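Long-range contacts in TT1561 protein (PDB 1UF3), which is of unknown function but binds calcium and, as a member of the calcineurin-like metallophosphoesterase superfamily, is predicted to be a phosphoesterase: residues N96-T100 with V110-G114; P150-F155 with H179-L185; A33-L38 with L64-V69; T100-W104 with L143-Y149; L59-H63 with H91-R95. All coordinates share one frame. Residues are numbered along the deposited sequence.

How the contacts relate
Contact 3 comes first along the chain: strands 35-39 and 66-69 pair side by side, closing the loop that holds helix 49-59. Contact 5 crosses it, because the exit from that helix, at 59-63, precedes Leu-64 while its partner 91-95 follows Val-69; the two share one sheet, Thr-66 and Tyr-68 bonding to Glu-93 and Arg-95. Contact 1 then closes the short loop 96-100 onto strand 108-118 and bonds back to Tyr-68 through Val-97. Contact 4 starts from the same Thr-100 and carries strand 101-104 to the loop 143-149. Contact 2 closes last, pairing strands 151-155 and 183-186 in the second sheet, which packs on the first where Leu-185 meets Ala-37.

Contact 1. Residues N96-T100 with V110-G114; sequences NVHET and VAGVG
Three hydrogen bonds tie loop 96-100 to segment 110-114. Glu-99 N donates to Gly-112 O at 2.9 Å, Gly-114 N to His-98 ND1 at 2.8 Å, and Gly-112 N more weakly to Val-97 O at 3.3 Å. His-98 is t with chi2 near 58°. The loop is a type II turn from Val-97 to Thr-100, closed by Thr-100 N to Val-97 O at 2.9 Å, with Glu-99 at positive phi (67°). An Asx turn overlaps its start, His-98 N donating to Asn-96 OD1 at 2.8 Å. A single bridge sets the register, His-98 facing Gly-112, CA atoms 4.9 Å apart. Water 1 donates to Thr-100 O (3.0 Å) and Gly-112 O (2.9 Å). Val-97 CG1 lies 4.2 Å from Val-110 CG1. Glu-99, part of a calcium site unbound in this chain, is salt-bridged to Arg-139. The turn joins strand 94-96 of one sheet to strand 101-104 of the other; Val-97 touches strand 66-69, His-98 helix 77-90 and Val-113 helix 133-140.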
# COMPACT_ATOMS: atom_id res chain seq x y z
N ASN A 96 3.43 16.67 -22.15
CA ASN A 96 4.40 17.32 -23.00
C ASN A 96 4.52 18.68 -22.31
O ASN A 96 3.54 19.40 -22.23
CB ASN A 96 3.83 17.53 -24.41
CG ASN A 96 4.26 18.82 -25.00
OD1 ASN A 96 5.45 19.14 -25.00
ND2 ASN A 96 3.30 19.60 -25.52
N VAL A 97 5.70 19.01 -21.80
CA VAL A 97 5.89 20.29 -21.12
C VAL A 97 6.54 21.36 -21.99
O VAL A 97 6.88 22.44 -21.52
CB VAL A 97 6.68 20.11 -19.77
CG1 VAL A 97 5.80 19.33 -18.75
CG2 VAL A 97 7.98 19.34 -20.01
N HIS A 98 6.66 21.07 -23.29
CA HIS A 98 7.24 22.02 -24.23
C HIS A 98 6.43 23.33 -24.25
O HIS A 98 5.26 23.35 -24.61
CB HIS A 98 7.30 21.37 -25.64
CG HIS A 98 7.87 22.27 -26.71
ND1 HIS A 98 9.13 22.82 -26.63
CD2 HIS A 98 7.32 22.75 -27.85
CE1 HIS A 98 9.34 23.60 -27.68
NE2 HIS A 98 8.25 23.58 -28.43
N GLU A 99 7.08 24.41 -23.83
CA GLU A 99 6.52 25.77 -23.74
C GLU A 99 5.43 25.87 -22.68
O GLU A 99 4.75 26.89 -22.56
CB GLU A 99 5.93 26.25 -25.08
CG GLU A 99 6.77 25.99 -26.33
CD GLU A 99 6.09 26.52 -27.59
OE1 GLU A 99 4.84 26.56 -27.63
OE2 GLU A 99 6.79 26.89 -28.55
N THR A 100 5.24 24.83 -21.89
CA THR A 100 4.22 24.89 -20.87
C THR A 100 4.72 24.31 -19.54
O THR A 100 5.94 24.22 -19.32
CB THR A 100 2.89 24.22 -21.39
OG1 THR A 100 1.81 24.53 -20.51
CG2 THR A 100 3.05 22.72 -21.51
N VAL A 110 7.39 21.59 -13.11
CA VAL A 110 8.08 21.02 -14.28
C VAL A 110 7.75 21.79 -15.55
O VAL A 110 6.59 22.03 -15.88
CB VAL A 110 7.71 19.54 -14.45
CG1 VAL A 110 8.54 18.90 -15.61
CG2 VAL A 110 7.94 18.80 -13.15
N ALA A 111 8.79 22.21 -16.26
CA ALA A 111 8.60 22.98 -17.48
C ALA A 111 9.73 22.70 -18.46
O ALA A 111 10.79 22.18 -18.09
CB ALA A 111 8.56 24.45 -17.17
N GLY A 112 9.51 23.07 -19.71
CA GLY A 112 10.56 22.85 -20.69
C GLY A 112 10.46 23.64 -21.97
O GLY A 112 9.48 24.36 -22.23
N VAL A 113 11.53 23.55 -22.75
CA VAL A 113 11.59 24.16 -24.06
C VAL A 113 12.42 23.16 -24.88
O VAL A 113 13.64 23.01 -24.66
CB VAL A 113 12.26 25.53 -24.05
CG1 VAL A 113 12.30 26.08 -25.46
CG2 VAL A 113 11.49 26.51 -23.15
N GLY A 114 11.74 22.43 -25.76
CA GLY A 114 12.38 21.43 -26.59
C GLY A 114 12.88 22.03 -27.90
O GLY A 114 12.89 23.25 -28.07
O HOH W 1 7.90 26.14 -20.62

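Contact 2. Residues P150-F155 with H179-L185; sequences PKIFLF and HNPLLVL
Phe-153 and Val-184 point to one face of the sheet, Ile-152, Leu-154, Leu-183 and Leu-185 to the other. On the first face Phe-153 (chi1 m, chi2 near 0°) offers a ring face to Pro-181, whose CB sits 4.0 Å from the ring centroid and 11° off its normal, a CH-pi contact. The edge of the same ring meets the face of His-179 in an offset edge-to-face pair, centroids 5.4 Å apart and planes at 64°. Further along, the edge of Phe-155 (CD1) touches Val-184 CG1 at 3.8 Å. On the second face Ile-152 CG2 lies 3.9 Å from Leu-183 CD2, and Leu-154 CG 4.5 Å from Leu-185 CB. The strands are parallel, axes 4.8 Å apart at 14°, forming the beta-alpha-beta unit whose helix 170-179 ends at His-179; Asn-180, at positive phi, turns the chain into the second strand. Register pairs Ile-152 with Leu-183, Phe-153 with Val-184 and Leu-154 with Leu-185. The ladder runs Phe-153 N to Leu-183 O (3.0 Å), Leu-185 N to Phe-153 O (2.9 Å) and Phe-155 N to Leu-185 O (3.0 Å). At its start Lys-151 O accepts from Leu-182 N (2.8 Å) and, weakly, Leu-183 N (3.3 Å). Water 2 links Lys-151 N (2.7 Å) to Asn-180 O (3.0 Å). At the polar end the extended Lys-151 side chain (mttt) donates from NZ to His-179 ND1 at 3.0 Å, with a cation-pi contact to Trp-144.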
# COMPACT_ATOMS: atom_id res chain seq x y z
N PRO A 150 10.11 24.71 -6.30
CA PRO A 150 11.41 24.27 -6.81
C PRO A 150 11.10 23.92 -8.29
O PRO A 150 10.07 23.28 -8.56
CB PRO A 150 11.70 23.01 -6.01
CG PRO A 150 10.95 23.25 -4.70
CD PRO A 150 9.68 23.90 -5.14
N LYS A 151 11.95 24.32 -9.23
CA LYS A 151 11.72 24.04 -10.67
C LYS A 151 12.55 22.92 -11.29
O LYS A 151 13.71 22.69 -10.90
CB LYS A 151 11.94 25.31 -11.49
CG LYS A 151 11.01 26.46 -11.13
CD LYS A 151 11.45 27.76 -11.80
CE LYS A 151 10.73 28.97 -11.24
NZ LYS A 151 11.30 30.27 -11.71
N ILE A 152 11.94 22.20 -12.23
CA ILE A 152 12.60 21.11 -12.97
C ILE A 152 12.42 21.49 -14.45
O ILE A 152 11.28 21.60 -14.93
CB ILE A 152 11.96 19.73 -12.71
CG1 ILE A 152 12.17 19.32 -11.24
CG2 ILE A 152 12.58 18.68 -13.66
CD1 ILE A 152 11.71 17.91 -10.89
N PHE A 153 13.53 21.72 -15.15
CA PHE A 153 13.51 22.11 -16.55
C PHE A 153 13.93 20.98 -17.46
O PHE A 153 14.81 20.21 -17.13
CB PHE A 153 14.46 23.30 -16.81
CG PHE A 153 13.98 24.64 -16.31
CD1 PHE A 153 12.73 24.80 -15.70
CD2 PHE A 153 14.78 25.76 -16.46
CE1 PHE A 153 12.30 26.04 -15.27
CE2 PHE A 153 14.35 27.02 -16.03
CZ PHE A 153 13.12 27.16 -15.44
N LEU A 154 13.30 20.91 -18.63
CA LEU A 154 13.66 19.90 -19.63
C LEU A 154 14.04 20.64 -20.91
O LEU A 154 13.26 21.42 -21.43
CB LEU A 154 12.48 18.95 -19.92
CG LEU A 154 12.43 17.67 -19.09
CD1 LEU A 154 12.01 18.03 -17.65
CD2 LEU A 154 11.45 16.68 -19.71
N PHE A 155 15.25 20.43 -21.39
CA PHE A 155 15.68 21.09 -22.63
C PHE A 155 16.36 20.05 -23.49
O PHE A 155 16.88 19.03 -22.99
CB PHE A 155 16.76 22.15 -22.41
CG PHE A 155 16.36 23.30 -21.57
CD1 PHE A 155 17.09 23.60 -20.41
CD2 PHE A 155 15.36 24.17 -21.98
CE1 PHE A 155 16.83 24.75 -19.69
CE2 PHE A 155 15.09 25.31 -21.28
CZ PHE A 155 15.83 25.61 -20.12
N HIS A 179 16.61 31.42 -13.76
CA HIS A 179 15.53 30.70 -13.07
C HIS A 179 15.95 29.85 -11.88
O HIS A 179 15.11 29.43 -11.08
CB HIS A 179 14.78 29.83 -14.08
CG HIS A 179 13.75 30.59 -14.86
ND1 HIS A 179 12.49 30.85 -14.36
CD2 HIS A 179 13.82 31.24 -16.05
CE1 HIS A 179 11.84 31.64 -15.19
NE2 HIS A 179 12.63 31.89 -16.23
N ASN A 180 17.25 29.58 -11.78
CA ASN A 180 17.77 28.78 -10.69
C ASN A 180 16.99 27.50 -10.44
O ASN A 180 16.60 27.20 -9.29
CB ASN A 180 17.83 29.64 -9.43
CG ASN A 180 18.85 30.76 -9.56
OD1 ASN A 180 20.05 30.50 -9.69
ND2 ASN A 180 18.37 32.00 -9.55
N PRO A 181 16.75 26.71 -11.50
CA PRO A 181 16.00 25.47 -11.29
C PRO A 181 16.79 24.52 -10.44
O PRO A 181 18.03 24.58 -10.40
CB PRO A 181 15.81 24.93 -12.70
CG PRO A 181 17.02 25.50 -13.46
CD PRO A 181 17.07 26.92 -12.93
N LEU A 182 16.07 23.63 -9.78
CA LEU A 182 16.65 22.62 -8.95
C LEU A 182 17.32 21.54 -9.79
O LEU A 182 18.40 21.06 -9.45
CB LEU A 182 15.56 21.99 -8.11
CG LEU A 182 16.04 20.84 -7.25
CD1 LEU A 182 16.86 21.42 -6.13
CD2 LEU A 182 14.83 20.07 -6.68
N LEU A 183 16.64 21.12 -10.86
CA LEU A 183 17.17 20.10 -11.76
C LEU A 183 16.95 20.54 -13.20
O LEU A 183 15.95 21.19 -13.52
CB LEU A 183 16.49 18.74 -11.53
CG LEU A 183 16.55 17.71 -12.67
CD1 LEU A 183 17.99 17.19 -12.87
CD2 LEU A 183 15.60 16.57 -12.37
N VAL A 184 17.92 20.24 -14.05
CA VAL A 184 17.84 20.57 -15.47
C VAL A 184 18.25 19.28 -16.17
O VAL A 184 19.34 18.73 -15.92
CB VAL A 184 18.84 21.69 -15.87
CG1 VAL A 184 18.71 22.00 -17.39
CG2 VAL A 184 18.55 22.95 -15.08
N LEU A 185 17.37 18.76 -17.02
CA LEU A 185 17.69 17.55 -17.77
C LEU A 185 17.94 17.95 -19.24
O LEU A 185 17.17 18.73 -19.82
CB LEU A 185 16.53 16.55 -17.69
CG LEU A 185 16.47 15.65 -16.45
CD1 LEU A 185 15.13 14.92 -16.39
CD2 LEU A 185 17.60 14.62 -16.52
O HOH W 2 13.98 25.93 -8.41

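Contact 3. Residues A33-L38 with L64-V69; sequences ADAIAL and LPTAYV. With CA (calcium ion), chain S.
Side chains alternate across two parallel strands: Ile-36, Leu-38, Thr-66 and Tyr-68 lie on one face, Ala-37 and Ala-67 on the other, where small groups leave room for Trp-104 and Leu-185. Ile-36 and Leu-64 are both mt, Ile-36 CG1 4.4 Å from Leu-64 CD1. Leu-38 is tt, its CB 4.2 Å from Tyr-68 CB; Tyr-68 (chi1 36°) swings its ring away, its hydroxyl bonding Glu-88. Thr-66 (m) donates from OG1 to Leu-64 O at 2.7 Å. The axes run 4.7 Å apart at 5°, pairing Ile-36 with Thr-66, Ala-37 with Ala-67 and Leu-38 with Tyr-68. Bonds run Ile-36 N to Pro-65 O (3.0 Å), Ala-67 N to Ile-36 O (2.9 Å), Leu-38 N to Ala-67 O (2.8 Å) and Val-69 N to Leu-38 O (3.2 Å). Helix 49-59 connects the strands in a beta-alpha-beta unit, covering the face of Leu-38, Thr-66 and Tyr-68. Before strand 35-39, Asp-34 (m) places OD1 2.2 Å from calcium, which also binds Gly-32, waters 3-5, and Met-1 of a neighbouring subunit; OD2 accepts from the backbone of Arg-6 and Tyr-7. Both carboxylate oxygens are thus engaged, linking the N-terminal end of strand 35-39 to a calcium site shared between subunits.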
# COMPACT_ATOMS: atom_id res chain seq x y z
N ALA A 33 11.04 3.95 -9.48
CA ALA A 33 10.93 5.33 -9.97
C ALA A 33 9.57 5.93 -9.65
O ALA A 33 8.55 5.22 -9.71
CB ALA A 33 11.15 5.36 -11.46
N ASP A 34 9.55 7.23 -9.36
CA ASP A 34 8.32 7.94 -9.04
C ASP A 34 7.81 8.72 -10.21
O ASP A 34 6.63 9.08 -10.28
CB ASP A 34 8.54 8.88 -7.86
CG ASP A 34 9.15 8.18 -6.70
OD1 ASP A 34 8.60 7.13 -6.30
OD2 ASP A 34 10.20 8.65 -6.21
N ALA A 35 8.72 9.00 -11.14
CA ALA A 35 8.38 9.72 -12.34
C ALA A 35 9.34 9.38 -13.49
O ALA A 35 10.36 8.71 -13.28
CB ALA A 35 8.39 11.18 -12.06
N ILE A 36 9.00 9.83 -14.69
CA ILE A 36 9.83 9.60 -15.87
C ILE A 36 9.96 10.94 -16.57
O ILE A 36 8.99 11.70 -16.67
CB ILE A 36 9.15 8.63 -16.86
CG1 ILE A 36 9.18 7.20 -16.32
CG2 ILE A 36 9.81 8.75 -18.23
CD1 ILE A 36 8.36 6.18 -17.13
N ALA A 37 11.17 11.24 -17.03
CA ALA A 37 11.39 12.47 -17.77
C ALA A 37 12.09 12.03 -19.05
O ALA A 37 13.07 11.29 -19.02
CB ALA A 37 12.27 13.42 -16.98
N LEU A 38 11.57 12.47 -20.20
CA LEU A 38 12.16 12.05 -21.46
C LEU A 38 12.35 13.21 -22.44
O LEU A 38 11.41 13.96 -22.75
CB LEU A 38 11.31 10.92 -22.05
CG LEU A 38 11.83 10.18 -23.29
CD1 LEU A 38 11.10 8.83 -23.50
CD2 LEU A 38 11.67 11.11 -24.46
N LEU A 64 2.85 6.37 -14.60
CA LEU A 64 3.63 7.21 -13.68
C LEU A 64 3.69 8.64 -14.22
O LEU A 64 3.63 8.86 -15.43
CB LEU A 64 5.09 6.72 -13.55
CG LEU A 64 5.53 5.44 -12.82
CD1 LEU A 64 7.02 5.20 -13.09
CD2 LEU A 64 5.27 5.55 -11.29
N PRO A 65 3.82 9.63 -13.32
CA PRO A 65 3.91 11.00 -13.82
C PRO A 65 5.02 10.96 -14.87
O PRO A 65 6.05 10.32 -14.63
CB PRO A 65 4.31 11.79 -12.58
CG PRO A 65 3.56 11.07 -11.50
CD PRO A 65 3.81 9.60 -11.84
N THR A 66 4.83 11.62 -16.00
CA THR A 66 5.82 11.60 -17.08
C THR A 66 5.86 12.93 -17.81
O THR A 66 4.83 13.50 -18.16
CB THR A 66 5.50 10.47 -18.08
OG1 THR A 66 5.48 9.22 -17.38
CG2 THR A 66 6.55 10.38 -19.20
N ALA A 67 7.06 13.45 -18.04
CA ALA A 67 7.18 14.71 -18.74
C ALA A 67 8.16 14.54 -19.88
O ALA A 67 9.15 13.82 -19.76
CB ALA A 67 7.67 15.82 -17.80
N TYR A 68 7.91 15.24 -20.97
CA TYR A 68 8.80 15.14 -22.11
C TYR A 68 8.77 16.40 -22.95
O TYR A 68 7.84 17.22 -22.85
CB TYR A 68 8.45 13.89 -22.97
CG TYR A 68 6.97 13.56 -23.07
CD1 TYR A 68 6.39 12.54 -22.30
CD2 TYR A 68 6.12 14.30 -23.90
CE1 TYR A 68 4.99 12.28 -22.34
CE2 TYR A 68 4.73 14.05 -23.95
CZ TYR A 68 4.18 13.05 -23.17
OH TYR A 68 2.80 12.89 -23.15
N VAL A 69 9.84 16.59 -23.73
CA VAL A 69 9.92 17.71 -24.66
C VAL A 69 10.44 17.11 -25.97
O VAL A 69 11.13 16.08 -25.98
CB VAL A 69 10.85 18.85 -24.17
CG1 VAL A 69 10.36 19.38 -22.84
CG2 VAL A 69 12.28 18.37 -24.08
CA CA S . 8.76 5.08 -5.57
O HOH W 3 7.02 4.57 -7.38
O HOH W 4 7.00 5.60 -3.90
O HOH W 5 7.90 2.89 -5.28

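Contact 4. Residues T100-W104 with L143-Y149; sequences TFTFW and LWELKDY
The edge strand 101-104, paired antiparallel in the second sheet with strand 108-118, is covered here by the 143-149 loop that leads into strand 151-155. No hydrogen bond crosses; side chains alone bridge backbones whose nearest CA atoms, of Phe-101 and Leu-143, are 8.3 Å apart. Glu-145 instead bonds Thr-102 of a second subunit. Alternation along the extended strand directs Phe-101 and Phe-103 toward the loop. Residues 143-145 end a 3-10 segment, Leu-146 N bonding Leu-143 O at 2.9 Å, and Asp-148 takes positive phi (59°) before Tyr-149. Apolar contacts come from two leucines, both mt: Leu-143 CD2 is 4.0 Å from Phe-101 CB, and Leu-146 CD1 is 4.0 Å from Phe-103 CZ. In a CH-pi contact the same Leu-146 CD1 lies over the Phe-101 ring (chi1 p), 4.1 Å from its centroid and 17° off the normal. Phe-103 and Tyr-149, both chi1 m, meet obliquely, planes at 46° and centroids 4.5 Å apart, with Phe-103 CE2 3.5 Å from Tyr-149 CE2.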
# COMPACT_ATOMS: atom_id res chain seq x y z
N THR A 100 5.24 24.83 -21.89
CA THR A 100 4.22 24.89 -20.87
C THR A 100 4.72 24.31 -19.54
O THR A 100 5.94 24.22 -19.32
CB THR A 100 2.89 24.22 -21.39
OG1 THR A 100 1.81 24.53 -20.51
CG2 THR A 100 3.05 22.72 -21.51
N PHE A 101 3.82 23.91 -18.64
CA PHE A 101 4.26 23.40 -17.35
C PHE A 101 3.25 22.47 -16.68
O PHE A 101 2.10 22.38 -17.10
CB PHE A 101 4.49 24.59 -16.42
CG PHE A 101 3.22 25.24 -15.96
CD1 PHE A 101 2.58 24.80 -14.79
CD2 PHE A 101 2.60 26.21 -16.74
CE1 PHE A 101 1.35 25.31 -14.42
CE2 PHE A 101 1.38 26.73 -16.38
CZ PHE A 101 0.74 26.27 -15.22
N THR A 102 3.71 21.76 -15.65
CA THR A 102 2.82 20.93 -14.86
C THR A 102 3.46 20.81 -13.47
O THR A 102 4.63 21.15 -13.31
CB THR A 102 2.61 19.52 -15.47
OG1 THR A 102 1.59 18.85 -14.73
CG2 THR A 102 3.87 18.70 -15.43
N PHE A 103 2.69 20.37 -12.47
CA PHE A 103 3.23 20.19 -11.12
C PHE A 103 3.28 18.73 -10.76
O PHE A 103 2.37 17.97 -11.07
CB PHE A 103 2.36 20.86 -10.02
CG PHE A 103 2.38 22.34 -10.04
CD1 PHE A 103 1.28 23.04 -10.53
CD2 PHE A 103 3.46 23.05 -9.53
CE1 PHE A 103 1.25 24.43 -10.49
CE2 PHE A 103 3.45 24.43 -9.49
CZ PHE A 103 2.35 25.14 -9.97
N TRP A 104 4.37 18.34 -10.11
CA TRP A 104 4.50 16.98 -9.64
C TRP A 104 4.46 17.08 -8.12
O TRP A 104 4.74 18.14 -7.56
CB TRP A 104 5.83 16.38 -10.04
CG TRP A 104 5.88 15.81 -11.41
CD1 TRP A 104 4.85 15.70 -12.31
CD2 TRP A 104 7.05 15.31 -12.07
NE1 TRP A 104 5.32 15.16 -13.49
CE2 TRP A 104 6.66 14.91 -13.37
CE3 TRP A 104 8.39 15.16 -11.68
CZ2 TRP A 104 7.57 14.37 -14.30
CZ3 TRP A 104 9.30 14.62 -12.60
CH2 TRP A 104 8.88 14.24 -13.89
N LEU A 143 6.64 31.50 -15.80
CA LEU A 143 6.79 30.83 -14.53
C LEU A 143 6.98 31.73 -13.31
O LEU A 143 6.72 31.30 -12.18
CB LEU A 143 7.94 29.83 -14.61
CG LEU A 143 7.83 28.74 -15.69
CD1 LEU A 143 9.10 27.89 -15.67
CD2 LEU A 143 6.61 27.86 -15.44
N TRP A 144 7.45 32.96 -13.54
CA TRP A 144 7.68 33.90 -12.45
C TRP A 144 6.37 34.23 -11.73
O TRP A 144 6.40 34.71 -10.61
CB TRP A 144 8.32 35.20 -12.96
CG TRP A 144 9.74 35.04 -13.48
CD1 TRP A 144 10.20 35.39 -14.73
CD2 TRP A 144 10.88 34.54 -12.77
NE1 TRP A 144 11.55 35.15 -14.82
CE2 TRP A 144 11.99 34.62 -13.64
CE3 TRP A 144 11.06 34.04 -11.47
CZ2 TRP A 144 13.27 34.22 -13.26
CZ3 TRP A 144 12.34 33.64 -11.09
CH2 TRP A 144 13.43 33.72 -11.98
N GLU A 145 5.23 33.98 -12.38
CA GLU A 145 3.95 34.27 -11.75
C GLU A 145 3.66 33.21 -10.69
O GLU A 145 2.89 33.45 -9.76
CB GLU A 145 2.81 34.27 -12.79
CG GLU A 145 3.07 35.12 -14.03
CD GLU A 145 2.35 36.47 -14.03
OE1 GLU A 145 1.71 36.85 -13.02
OE2 GLU A 145 2.44 37.16 -15.07
N LEU A 146 4.27 32.05 -10.84
CA LEU A 146 4.06 30.95 -9.91
C LEU A 146 5.11 31.06 -8.80
O LEU A 146 6.31 30.96 -9.04
CB LEU A 146 4.17 29.61 -10.66
CG LEU A 146 3.30 29.57 -11.93
CD1 LEU A 146 3.25 28.16 -12.49
CD2 LEU A 146 1.88 30.05 -11.60
N LYS A 147 4.64 31.24 -7.57
CA LYS A 147 5.51 31.46 -6.42
C LYS A 147 6.04 30.31 -5.55
O LYS A 147 5.33 29.39 -5.19
CB LYS A 147 4.84 32.49 -5.48
CG LYS A 147 4.43 33.80 -6.15
CD LYS A 147 5.61 34.39 -6.94
CE LYS A 147 5.48 35.89 -7.16
NZ LYS A 147 4.32 36.30 -7.99
N ASP A 148 7.33 30.40 -5.22
CA ASP A 148 7.98 29.46 -4.32
C ASP A 148 8.00 27.98 -4.67
O ASP A 148 7.88 27.13 -3.78
CB ASP A 148 7.38 29.59 -2.91
CG ASP A 148 7.23 31.04 -2.48
OD1 ASP A 148 8.19 31.81 -2.70
OD2 ASP A 148 6.16 31.40 -1.92
N TYR A 149 8.16 27.65 -5.95
CA TYR A 149 8.20 26.24 -6.29
C TYR A 149 9.58 25.82 -6.80
O TYR A 149 10.17 26.52 -7.60
CB TYR A 149 7.18 25.91 -7.40
CG TYR A 149 5.71 26.05 -7.03
CD1 TYR A 149 5.00 27.20 -7.36
CD2 TYR A 149 5.04 25.03 -6.38
CE1 TYR A 149 3.65 27.31 -7.06
CE2 TYR A 149 3.70 25.13 -6.08
CZ TYR A 149 3.01 26.27 -6.42
OH TYR A 149 1.66 26.34 -6.13

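Contact 5. Residues L59-H63 with H91-R95; sequences LSEAH and HPEMR
His-91 (chi1 m) opens a type I turn to Met-94, closed by Met-94 N to His-91 O at 3.0 Å, and turns its ring toward the 59-63 segment, where the chain leaves helix 49-59. Ser-60 CB lies over one face of that ring, 4.0 Å from the centroid and 12° off the normal, a CH-pi contact; Ser-60 OG itself bonds Arg-57 O. The edge of His-91 faces the His-63 ring in an offset edge-to-face pair, centroids 5.6 Å apart and planes at 72°. His-63, at positive phi (58°), fixes its own ring through ND1 to Glu-61 O at 3.1 Å. Glu-93 (chi1 p) folds back so that OE1 accepts from His-91 ND1 at 2.9 Å and comes within 4.1 Å of His-63 CA. Met-94, a selenomethionine with an mtp side chain, sets SE 3.6 Å from Ser-60 CA and CE 3.6 Å from Leu-59 CD1, beside Val-87 of helix 77-90. Strand 94-96 then runs on with Arg-95, its backbone hydrogen-bonded to Tyr-68 of strand 66-69. No hydrogen bond crosses: His-91 ND1, Glu-93 OE1 and His-63 ND1 are engaged within their own segments, which meet through ring and apolar contacts, including those of Met-94, between the end of helix 49-59 and strand 94-96.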
# COMPACT_ATOMS: atom_id res chain seq x y z
N LEU A 59 4.80 4.26 -23.98
CA LEU A 59 5.17 5.07 -22.81
C LEU A 59 4.05 5.10 -21.77
O LEU A 59 4.30 5.10 -20.57
CB LEU A 59 5.48 6.50 -23.23
CG LEU A 59 6.53 7.32 -22.48
CD1 LEU A 59 6.21 8.77 -22.72
CD2 LEU A 59 6.56 7.02 -21.00
N SER A 60 2.81 5.09 -22.27
CA SER A 60 1.61 5.13 -21.42
C SER A 60 1.49 3.93 -20.48
O SER A 60 0.78 4.00 -19.47
CB SER A 60 0.34 5.23 -22.28
OG SER A 60 -0.02 3.95 -22.80
N GLU A 61 2.17 2.83 -20.79
CA GLU A 61 2.13 1.64 -19.94
C GLU A 61 2.74 1.85 -18.55
O GLU A 61 2.44 1.11 -17.60
CB GLU A 61 2.85 0.48 -20.64
CG GLU A 61 2.24 0.09 -21.98
CD GLU A 61 1.32 -1.11 -21.87
OE1 GLU A 61 0.48 -1.13 -20.93
OE2 GLU A 61 1.41 -2.01 -22.73
N ALA A 62 3.63 2.82 -18.44
CA ALA A 62 4.29 3.13 -17.17
C ALA A 62 3.33 3.44 -16.02
O ALA A 62 3.56 3.01 -14.89
CB ALA A 62 5.22 4.31 -17.36
N HIS A 63 2.26 4.18 -16.31
CA HIS A 63 1.31 4.60 -15.27
C HIS A 63 2.06 5.38 -14.18
O HIS A 63 1.92 5.07 -13.00
CB HIS A 63 0.62 3.40 -14.61
CG HIS A 63 -0.49 2.82 -15.43
ND1 HIS A 63 -0.28 1.82 -16.36
CD2 HIS A 63 -1.80 3.14 -15.50
CE1 HIS A 63 -1.42 1.54 -16.96
NE2 HIS A 63 -2.36 2.33 -16.46
N HIS A 91 -4.64 9.60 -20.33
CA HIS A 91 -3.55 9.26 -19.41
C HIS A 91 -3.04 10.62 -19.03
O HIS A 91 -1.94 11.02 -19.46
CB HIS A 91 -2.46 8.45 -20.10
CG HIS A 91 -2.75 6.99 -20.17
ND1 HIS A 91 -2.51 6.13 -19.11
CD2 HIS A 91 -3.29 6.23 -21.16
CE1 HIS A 91 -2.88 4.91 -19.45
NE2 HIS A 91 -3.35 4.94 -20.69
N PRO A 92 -3.83 11.36 -18.25
CA PRO A 92 -3.44 12.71 -17.83
C PRO A 92 -2.19 12.82 -16.95
O PRO A 92 -1.75 13.92 -16.66
CB PRO A 92 -4.73 13.27 -17.17
CG PRO A 92 -5.38 12.04 -16.60
CD PRO A 92 -5.15 10.99 -17.70
N GLU A 93 -1.61 11.69 -16.56
CA GLU A 93 -0.38 11.74 -15.79
C GLU A 93 0.81 12.00 -16.73
O GLU A 93 1.91 12.29 -16.26
CB GLU A 93 -0.14 10.44 -15.02
CG GLU A 93 0.16 9.20 -15.86
CD GLU A 93 -1.09 8.63 -16.53
OE1 GLU A 93 -1.06 7.45 -16.91
OE2 GLU A 93 -2.09 9.36 -16.69
N MSE A 94 0.58 11.94 -18.04
CA MSE A 94 1.64 12.18 -19.03
C MSE A 94 1.53 13.61 -19.45
O MSE A 94 0.42 14.16 -19.48
CB MSE A 94 1.47 11.28 -20.26
CG MSE A 94 1.49 9.84 -19.91
SE MSE A 94 0.99 8.72 -21.43
CE MSE A 94 2.65 8.98 -22.46
N ARG A 95 2.65 14.21 -19.80
CA ARG A 95 2.60 15.60 -20.17
C ARG A 95 3.77 16.13 -20.98
O ARG A 95 4.93 16.08 -20.56
CB ARG A 95 2.48 16.44 -18.88
CG ARG A 95 2.30 17.94 -19.10
CD ARG A 95 1.06 18.27 -19.98
NE ARG A 95 0.48 19.58 -19.69
CZ ARG A 95 0.21 20.52 -20.59
NH1 ARG A 95 0.47 20.33 -21.88
NH2 ARG A 95 -0.35 21.66 -20.21